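Local coordinates for protein MucR Phosphodiesterase (Pseudomonas aeruginosa, PDB 5M1T) that is a phosphodiesterase of the EAL-domain family that carries magnesium ions and a bound C2E ligand in its ligand pocket, at residues N120-L125 with I154-E159. Residues are numbered along the deposited sequence; the frame is centred on the assembly and turned at random.
Sequences NIAVNL and ILEVTE. With MG (magnesium ion), chain D; C2E (9,9'-[(2R,3R,3aS,5S,7aR,9R,10R,10aS,12S,14aR)-3,5,10,12-tetrahydroxy-5,12-dioxidooctahydro-2H,7H-difuro[3,2-d:3',2'-j][1,3,7,9,2,8]tetraoxadiphosphacyclododecine-2,9-diyl]bis(2-amino-1,9-dihydro-6H-purin-6-one)), chain C.
Asn124 and Glu156, neighbours on adjacent parallel strands, share one magnesium ion. Asn124 OD1 binds it at 2.2 Å and Glu156 OE1 at 2.1 Å; the metal holds these two acceptor oxygens together, and no hydrogen bond joins them. With CG beside the backbone N (chi1 -60°) and an extended chain beyond it, Glu156 runs out from the sheet on the face it shares with Ala122 and Asn124. Its second oxygen OE2 stops 3.3 Å from Ala122 CB and forms a salt bridge with Lys207, which probably fixes the rotation of the carboxylate while OE1 faces the metal. Glu65, Asp186, a water and O2P of C2E complete the metal shell, while Asn124 CB packs against the purine of the ligand, 3.6 Å from C2E N31.

Beneath the site, four backbone hydrogen bonds run from Ile121 O-Ile154 N to Leu125 N-Glu156 O; that from Glu156 N to Val123 O is almost straight (177°). Packing is tight here: Ile154 lays CG2 against Ala122 CB at 3.8 Å, and on the reverse face Leu155 CD2 meets Val123 CB at 4.1 Å, above helix 93-113, whose Val100 and Ala104 touch Val123. Leu125 packs CD1 on Leu155 CB and Val157 CG2; beyond it the contact thins and water takes over as the strands part: one molecule donates to Leu125 O and accepts from Thr158 N, the N-cap residue of helix 159-164. The tight pairing of Ala122 to Asn124 with Ile154 to Glu156 thus gives way to a water-bridged end at Leu125 and Thr158. Metal ligands set at the C-terminal ends of neighbouring parallel strands are characteristic of the active-site mouth of the TIM-barrel-like EAL domain.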
loop_
_atom_site.group_PDB
_atom_site.type_symbol
_atom_site.label_atom_id
_atom_site.label_comp_id
_atom_site.label_asym_id
_atom_site.label_seq_id
_atom_site.Cartn_x
_atom_site.Cartn_y
_atom_site.Cartn_z
ATOM N N ASN A 120 14.233 -8.618 -20.175
ATOM C CA ASN A 120 13.461 -7.839 -19.238
ATOM C C ASN A 120 14.180 -7.719 -17.899
ATOM O O ASN A 120 15.125 -8.455 -17.619
ATOM C CB ASN A 120 12.106 -8.506 -19.043
ATOM C CG ASN A 120 11.296 -8.513 -20.312
ATOM O OD1 ASN A 120 11.366 -7.559 -21.138
ATOM N ND2 ASN A 120 10.519 -9.593 -20.511
ATOM N N ILE A 121 13.741 -6.780 -17.061
ATOM C CA ILE A 121 14.320 -6.689 -15.746
ATOM C C ILE A 121 13.241 -6.788 -14.681
ATOM O O ILE A 121 12.207 -6.123 -14.752
ATOM C CB ILE A 121 15.185 -5.432 -15.528
ATOM C CG1 ILE A 121 15.879 -5.503 -14.150
ATOM C CG2 ILE A 121 14.353 -4.156 -15.586
ATOM C CD1 ILE A 121 17.202 -4.782 -14.140
ATOM N N ALA A 122 13.516 -7.610 -13.684
ATOM C CA ALA A 122 12.578 -7.845 -12.598
ATOM C C ALA A 122 13.036 -7.162 -11.307
ATOM O O ALA A 122 14.167 -7.311 -10.882
ATOM C CB ALA A 122 12.448 -9.340 -12.372
ATOM N N VAL A 123 12.145 -6.401 -10.696
ATOM C CA VAL A 123 12.457 -5.660 -9.463
ATOM C C VAL A 123 11.529 -6.125 -8.338
ATOM O O VAL A 123 10.323 -6.254 -8.530
ATOM C CB VAL A 123 12.278 -4.138 -9.665
ATOM C CG1 VAL A 123 12.386 -3.384 -8.337
ATOM C CG2 VAL A 123 13.299 -3.628 -10.679
ATOM N N ASN A 124 12.080 -6.372 -7.174
ATOM C CA ASN A 124 11.274 -6.842 -6.061
ATOM C C ASN A 124 10.540 -5.731 -5.349
ATOM O O ASN A 124 11.104 -4.644 -5.153
ATOM C CB ASN A 124 12.161 -7.571 -5.072
ATOM C CG ASN A 124 12.656 -8.895 -5.627
ATOM O OD1 ASN A 124 11.883 -9.841 -5.757
ATOM N ND2 ASN A 124 13.914 -8.959 -5.990
ATOM N N LEU A 125 9.292 -6.017 -4.925
ATOM C CA LEU A 125 8.522 -5.097 -4.071
ATOM C C LEU A 125 8.167 -5.744 -2.728
ATOM O O LEU A 125 7.549 -6.790 -2.671
ATOM C CB LEU A 125 7.243 -4.655 -4.774
ATOM C CG LEU A 125 7.389 -3.959 -6.147
ATOM C CD1 LEU A 125 6.046 -3.645 -6.760
ATOM C CD2 LEU A 125 8.153 -2.672 -5.994
ATOM N N ILE A 154 9.580 -6.005 -14.995
ATOM C CA ILE A 154 8.775 -7.001 -14.306
ATOM C C ILE A 154 8.793 -6.620 -12.842
ATOM O O ILE A 154 9.859 -6.274 -12.293
ATOM C CB ILE A 154 9.354 -8.434 -14.486
ATOM C CG1 ILE A 154 9.061 -8.953 -15.886
ATOM C CG2 ILE A 154 8.803 -9.404 -13.434
ATOM C CD1 ILE A 154 9.826 -10.221 -16.262
ATOM N N LEU A 155 7.629 -6.630 -12.203
ATOM C CA LEU A 155 7.558 -6.353 -10.800
ATOM C C LEU A 155 7.150 -7.640 -10.068
ATOM O O LEU A 155 6.142 -8.298 -10.436
ATOM C CB LEU A 155 6.597 -5.221 -10.542
ATOM C CG LEU A 155 7.075 -3.859 -11.056
ATOM C CD1 LEU A 155 5.950 -2.856 -11.001
ATOM C CD2 LEU A 155 8.266 -3.297 -10.283
ATOM N N GLU A 156 7.957 -8.004 -9.061
ATOM C CA GLU A 156 7.729 -9.208 -8.264
ATOM C C GLU A 156 7.134 -8.903 -6.864
ATOM O O GLU A 156 7.744 -8.211 -6.065
ATOM C CB GLU A 156 9.046 -9.981 -8.107
ATOM C CG GLU A 156 9.686 -10.433 -9.424
ATOM C CD GLU A 156 10.870 -11.388 -9.252
ATOM O OE1 GLU A 156 11.181 -11.775 -8.090
ATOM O OE2 GLU A 156 11.484 -11.752 -10.300
ATOM N N VAL A 157 5.951 -9.430 -6.598
ATOM C CA VAL A 157 5.300 -9.313 -5.309
ATOM C C VAL A 157 5.128 -10.742 -4.794
ATOM O O VAL A 157 4.836 -11.680 -5.571
ATOM C CB VAL A 157 3.920 -8.629 -5.445
ATOM C CG1 VAL A 157 3.294 -8.382 -4.091
ATOM C CG2 VAL A 157 4.069 -7.284 -6.133
ATOM N N THR A 158 5.358 -10.953 -3.512
ATOM C CA THR A 158 5.325 -12.325 -3.014
ATOM C C THR A 158 3.874 -12.818 -2.964
ATOM O O THR A 158 2.922 -12.019 -2.934
ATOM C CB THR A 158 5.984 -12.495 -1.610
ATOM O OG1 THR A 158 5.280 -11.701 -0.634
ATOM C CG2 THR A 158 7.505 -12.149 -1.650
ATOM N N GLU A 159 3.720 -14.137 -2.952
ATOM C CA GLU A 159 2.432 -14.769 -2.737
ATOM C C GLU A 159 1.708 -14.167 -1.515
ATOM O O GLU A 159 0.545 -13.816 -1.591
ATOM C CB GLU A 159 2.629 -16.287 -2.566
ATOM C CG GLU A 159 1.332 -17.092 -2.693
ATOM C CD GLU A 159 1.544 -18.574 -2.459
ATOM O OE1 GLU A 159 2.711 -18.950 -2.165
ATOM O OE2 GLU A 159 0.553 -19.354 -2.560
HETATM MG MG MG D . 12.293 -11.976 -6.298
HETATM P P1 C2E C . 14.130 -13.269 -3.760
HETATM O O2P C2E C . 13.209 -12.301 -4.450
HETATM O O1P C2E C . 13.587 -14.674 -3.600
HETATM O "O5'" C2E C . 15.489 -13.299 -4.594
HETATM C "C5'" C2E C . 16.149 -14.517 -4.861
HETATM C "C4'" C2E C . 17.182 -14.821 -3.801
HETATM O "O4'" C2E C . 17.676 -16.155 -4.022
HETATM C "C3'" C2E C . 18.389 -13.902 -3.883
HETATM O "O3'" C2E C . 18.915 -13.719 -2.569
HETATM C "C2'" C2E C . 19.390 -14.683 -4.706
HETATM O "O2'" C2E C . 20.745 -14.313 -4.448
HETATM C "C1'" C2E C . 19.092 -16.087 -4.199
HETATM N N9 C2E C . 19.502 -17.151 -5.114
HETATM C C8 C2E C . 19.359 -17.171 -6.449
HETATM N N7 C2E C . 19.848 -18.327 -6.950
HETATM C C5 C2E C . 20.294 -19.060 -5.920
HETATM C C6 C2E C . 20.922 -20.375 -5.755
HETATM O O6 C2E C . 21.135 -21.097 -6.754
HETATM N N1 C2E C . 21.237 -20.755 -4.506
HETATM C C2 C2E C . 21.003 -19.973 -3.427
HETATM N N2 C2E C . 21.349 -20.408 -2.193
HETATM N N3 C2E C . 20.421 -18.763 -3.510
HETATM C C4 C2E C . 20.066 -18.273 -4.713
HETATM P P11 C2E C . 19.305 -12.252 -2.040
HETATM O O21 C2E C . 20.004 -11.505 -3.163
HETATM O O11 C2E C . 20.213 -12.393 -0.865
HETATM O O5A C2E C . 17.936 -11.509 -1.675
HETATM C C5A C2E C . 17.094 -12.082 -0.671
HETATM C C4A C2E C . 15.734 -11.419 -0.709
HETATM O O4A C2E C . 15.852 -10.014 -0.511
HETATM C C3A C2E C . 15.066 -11.527 -2.055
HETATM O O3A C2E C . 14.445 -12.784 -2.255
HETATM C C2A C2E C . 14.078 -10.390 -2.023
HETATM O O2A C2E C . 12.913 -10.731 -1.286
HETATM C C1A C2E C . 14.825 -9.337 -1.243
HETATM N N91 C2E C . 15.396 -8.315 -2.168
HETATM C C81 C2E C . 16.557 -8.348 -2.854
HETATM N N71 C2E C . 16.730 -7.200 -3.563
HETATM C C51 C2E C . 15.656 -6.430 -3.318
HETATM C C61 C2E C . 15.178 -5.101 -3.739
HETATM O O61 C2E C . 15.850 -4.413 -4.537
HETATM N N11 C2E C . 14.002 -4.671 -3.249
HETATM C C21 C2E C . 13.264 -5.421 -2.401
HETATM N N21 C2E C . 12.095 -4.941 -1.942
HETATM N N31 C2E C . 13.633 -6.647 -1.972
HETATM C C41 C2E C . 14.791 -7.174 -2.409
HETATM O O HOH W 1 9.202 -9.668 -4.208
HETATM O O HOH W 2 6.176 -8.752 -1.492
HETATM O O HOH W 3 13.180 -13.855 -6.906
#